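PDB 6PNR: alpha-glucosidase, which probably hydrolyses alpha-glycosidic bonds to sulfoquinovose, as a glycoside hydrolase family 31 sulfoquinovosidase, here bound to an aza-sugar inhibitor. Local coordinates for residues Pro518-His523 / Asp549-Leu554. Residues are numbered along the deposited sequence; the frame is centred on the assembly and turned at random.
With 9VH ([(3~{S},4~{R},5~{R})-4,5-bis(oxidanyl)piperidin-3-yl]methanesulfonic acid), chain C.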
loop_
_atom_site.group_PDB
_atom_site.type_symbol
_atom_site.label_atom_id
_atom_site.label_comp_id
_atom_site.label_asym_id
_atom_site.label_seq_id
_atom_site.Cartn_x
_atom_site.Cartn_y
_atom_site.Cartn_z
ATOM N N PRO A 518 28.582 22.038 8.202
ATOM C CA PRO A 518 30.052 21.895 8.235
ATOM C C PRO A 518 30.754 21.841 6.879
ATOM O O PRO A 518 31.973 22.059 6.851
ATOM C CB PRO A 518 30.260 20.575 8.995
ATOM C CG PRO A 518 29.009 20.374 9.771
ATOM C CD PRO A 518 27.912 20.934 8.911
ATOM N N PHE A 519 30.055 21.574 5.766
ATOM C CA PHE A 519 30.728 21.079 4.559
ATOM C C PHE A 519 29.868 21.412 3.340
ATOM O O PHE A 519 28.772 20.862 3.201
ATOM C CB PHE A 519 30.934 19.570 4.715
ATOM C CG PHE A 519 31.847 18.919 3.698
ATOM C CD1 PHE A 519 33.229 18.938 3.853
ATOM C CD2 PHE A 519 31.309 18.176 2.644
ATOM C CE1 PHE A 519 34.061 18.284 2.942
ATOM C CE2 PHE A 519 32.131 17.526 1.730
ATOM C CZ PHE A 519 33.512 17.575 1.887
ATOM N N MET A 520 30.353 22.312 2.471
ATOM C CA MET A 520 29.625 22.774 1.284
ATOM C C MET A 520 30.080 22.005 0.041
ATOM O O MET A 520 31.229 22.157 -0.397
ATOM C CB MET A 520 29.841 24.272 1.045
ATOM C CG MET A 520 29.155 25.193 2.036
ATOM S SD MET A 520 29.215 26.923 1.519
ATOM C CE MET A 520 27.875 26.994 0.295
ATOM N N ARG A 521 29.169 21.223 -0.557
ATOM C CA ARG A 521 29.498 20.408 -1.722
ATOM C C ARG A 521 28.367 20.435 -2.750
ATOM O O ARG A 521 27.199 20.248 -2.396
ATOM C CB ARG A 521 29.797 18.958 -1.303
ATOM C CG ARG A 521 30.197 18.042 -2.461
ATOM C CD ARG A 521 30.439 16.598 -1.967
ATOM N NE ARG A 521 29.315 16.078 -1.173
ATOM C CZ ARG A 521 28.156 15.691 -1.697
ATOM N NH1 ARG A 521 27.967 15.777 -3.010
ATOM N NH2 ARG A 521 27.184 15.217 -0.916
ATOM N N THR A 522 28.714 20.664 -4.025
ATOM C CA THR A 522 27.734 20.634 -5.104
ATOM C C THR A 522 27.736 19.251 -5.756
ATOM O O THR A 522 28.550 18.379 -5.442
ATOM C CB THR A 522 28.008 21.730 -6.156
ATOM O OG1 THR A 522 29.202 21.418 -6.889
ATOM C CG2 THR A 522 28.137 23.108 -5.517
ATOM N N HIS A 523 26.811 19.044 -6.689
ATOM C CA HIS A 523 26.696 17.747 -7.345
ATOM C C HIS A 523 26.019 17.975 -8.684
ATOM O O HIS A 523 25.002 18.669 -8.741
ATOM C CB HIS A 523 25.881 16.775 -6.468
ATOM C CG HIS A 523 26.021 15.328 -6.834
ATOM N ND1 HIS A 523 26.242 14.896 -8.126
ATOM C CD2 HIS A 523 25.935 14.207 -6.072
ATOM C CE1 HIS A 523 26.306 13.574 -8.142
ATOM N NE2 HIS A 523 26.122 13.131 -6.909
ATOM N N ASP A 549 31.847 32.683 0.554
ATOM C CA ASP A 549 32.618 33.591 1.400
ATOM C C ASP A 549 32.030 33.652 2.804
ATOM O O ASP A 549 32.769 33.566 3.788
ATOM C CB ASP A 549 32.682 34.984 0.767
ATOM C CG ASP A 549 33.698 35.905 1.453
ATOM O OD1 ASP A 549 34.620 35.401 2.125
ATOM O OD2 ASP A 549 33.569 37.140 1.312
ATOM N N VAL A 550 30.700 33.739 2.917
ATOM C CA VAL A 550 30.062 33.692 4.232
ATOM C C VAL A 550 30.464 32.425 4.978
ATOM O O VAL A 550 30.789 32.466 6.172
ATOM C CB VAL A 550 28.532 33.813 4.099
ATOM C CG1 VAL A 550 27.858 33.500 5.424
ATOM C CG2 VAL A 550 28.152 35.209 3.637
ATOM N N TYR A 551 30.445 31.279 4.289
ATOM C CA TYR A 551 30.869 30.030 4.919
ATOM C C TYR A 551 32.286 30.143 5.470
ATOM O O TYR A 551 32.542 29.746 6.613
ATOM C CB TYR A 551 30.755 28.877 3.914
ATOM C CG TYR A 551 31.416 27.578 4.332
ATOM C CD1 TYR A 551 30.791 26.700 5.214
ATOM C CD2 TYR A 551 32.651 27.215 3.809
ATOM C CE1 TYR A 551 31.391 25.499 5.571
ATOM C CE2 TYR A 551 33.253 26.029 4.159
ATOM C CZ TYR A 551 32.626 25.177 5.041
ATOM O OH TYR A 551 33.246 23.998 5.372
ATOM N N THR A 552 33.215 30.713 4.697
ATOM C CA THR A 552 34.574 30.856 5.221
ATOM C C THR A 552 34.630 31.842 6.387
ATOM O O THR A 552 35.403 31.641 7.325
ATOM C CB THR A 552 35.549 31.278 4.122
ATOM O OG1 THR A 552 35.205 32.584 3.633
ATOM C CG2 THR A 552 35.532 30.262 2.980
ATOM N N MET A 553 33.824 32.906 6.353
ATOM C CA MET A 553 33.812 33.850 7.469
ATOM C C MET A 553 33.274 33.204 8.744
ATOM O O MET A 553 33.724 33.541 9.851
ATOM C CB MET A 553 32.991 35.088 7.091
ATOM C CG MET A 553 33.614 35.886 5.959
ATOM S SD MET A 553 32.537 37.210 5.382
ATOM C CE MET A 553 32.608 38.329 6.792
ATOM N N LEU A 554 32.335 32.263 8.610
ATOM C CA LEU A 554 31.789 31.558 9.763
ATOM C C LEU A 554 32.762 30.536 10.337
ATOM O O LEU A 554 32.591 30.125 11.492
ATOM C CB LEU A 554 30.481 30.841 9.386
ATOM C CG LEU A 554 29.220 31.669 9.109
ATOM C CD1 LEU A 554 28.171 30.846 8.375
ATOM C CD2 LEU A 554 28.637 32.203 10.413
HETATM O O1 9VH C . 25.492 6.854 -10.523
HETATM S S1 9VH C . 26.339 6.133 -9.589
HETATM O O2 9VH C . 25.570 5.136 -8.886
HETATM O O3 9VH C . 27.526 5.633 -10.237
HETATM C C1 9VH C . 26.855 7.356 -8.416
HETATM C C2 9VH C . 25.722 7.941 -7.563
HETATM C C3 9VH C . 25.321 6.898 -6.532
HETATM N N1 9VH C . 24.467 7.336 -5.428
HETATM C C4 9VH C . 24.981 8.538 -4.771
HETATM C C5 9VH C . 25.174 9.649 -5.791
HETATM O O4 9VH C . 25.666 10.799 -5.107
HETATM C C6 9VH C . 26.173 9.218 -6.855
HETATM O O5 9VH C . 26.369 10.260 -7.807
HETATM O O HOH W 1 33.209 22.920 2.518
#
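Tyr551 reaches from its helix to the backbone of Pro518 and lies along the side chain of Met520, a compact example of how an outer helix of a TIM barrel is tied to a strand that ends in the active site. The polar part of the contact lies at the phenol end. Tyr551 OH donates to Pro518 O at 2.8 Å, approaching from above the carbonyl plane, 43° out of it. A water extends this link: it accepts from Met520 N at 2.9 Å and gives a weak bond to Tyr551 OH, so that the hydroxyl holds Pro518 O directly and Met520 N through the water.

The apolar part is a Met-aromatic contact. Met520 CG sits over one ring face, 4.1 Å from the centroid of Tyr551, as a CH-pi contact, while SD lies obliquely nearer the root of the ring, 3.5 Å from Tyr551 CB. With CG anti to the backbone N (chi1 168°), the tyrosine extends away from its helix, and the two side chains run past each other in opposite directions. A phenylalanine here would probably keep the methionine packing but leave Pro518 O and the water without their hydroxyl partner.

At the far end of 518-523, His523 NE2 hydrogen-bonds O4 and O5 of the inhibitor, each at 3.0 Å, beside Trp271 and Tyr494.

Strand 521-522 runs between strands 242-245 and 490-491, linked by backbone bonds to Ile243 and Ile491. Helix 538-568 packs outside it, with Val550, Met553 and Leu554 touching the C-terminal helix 655-665.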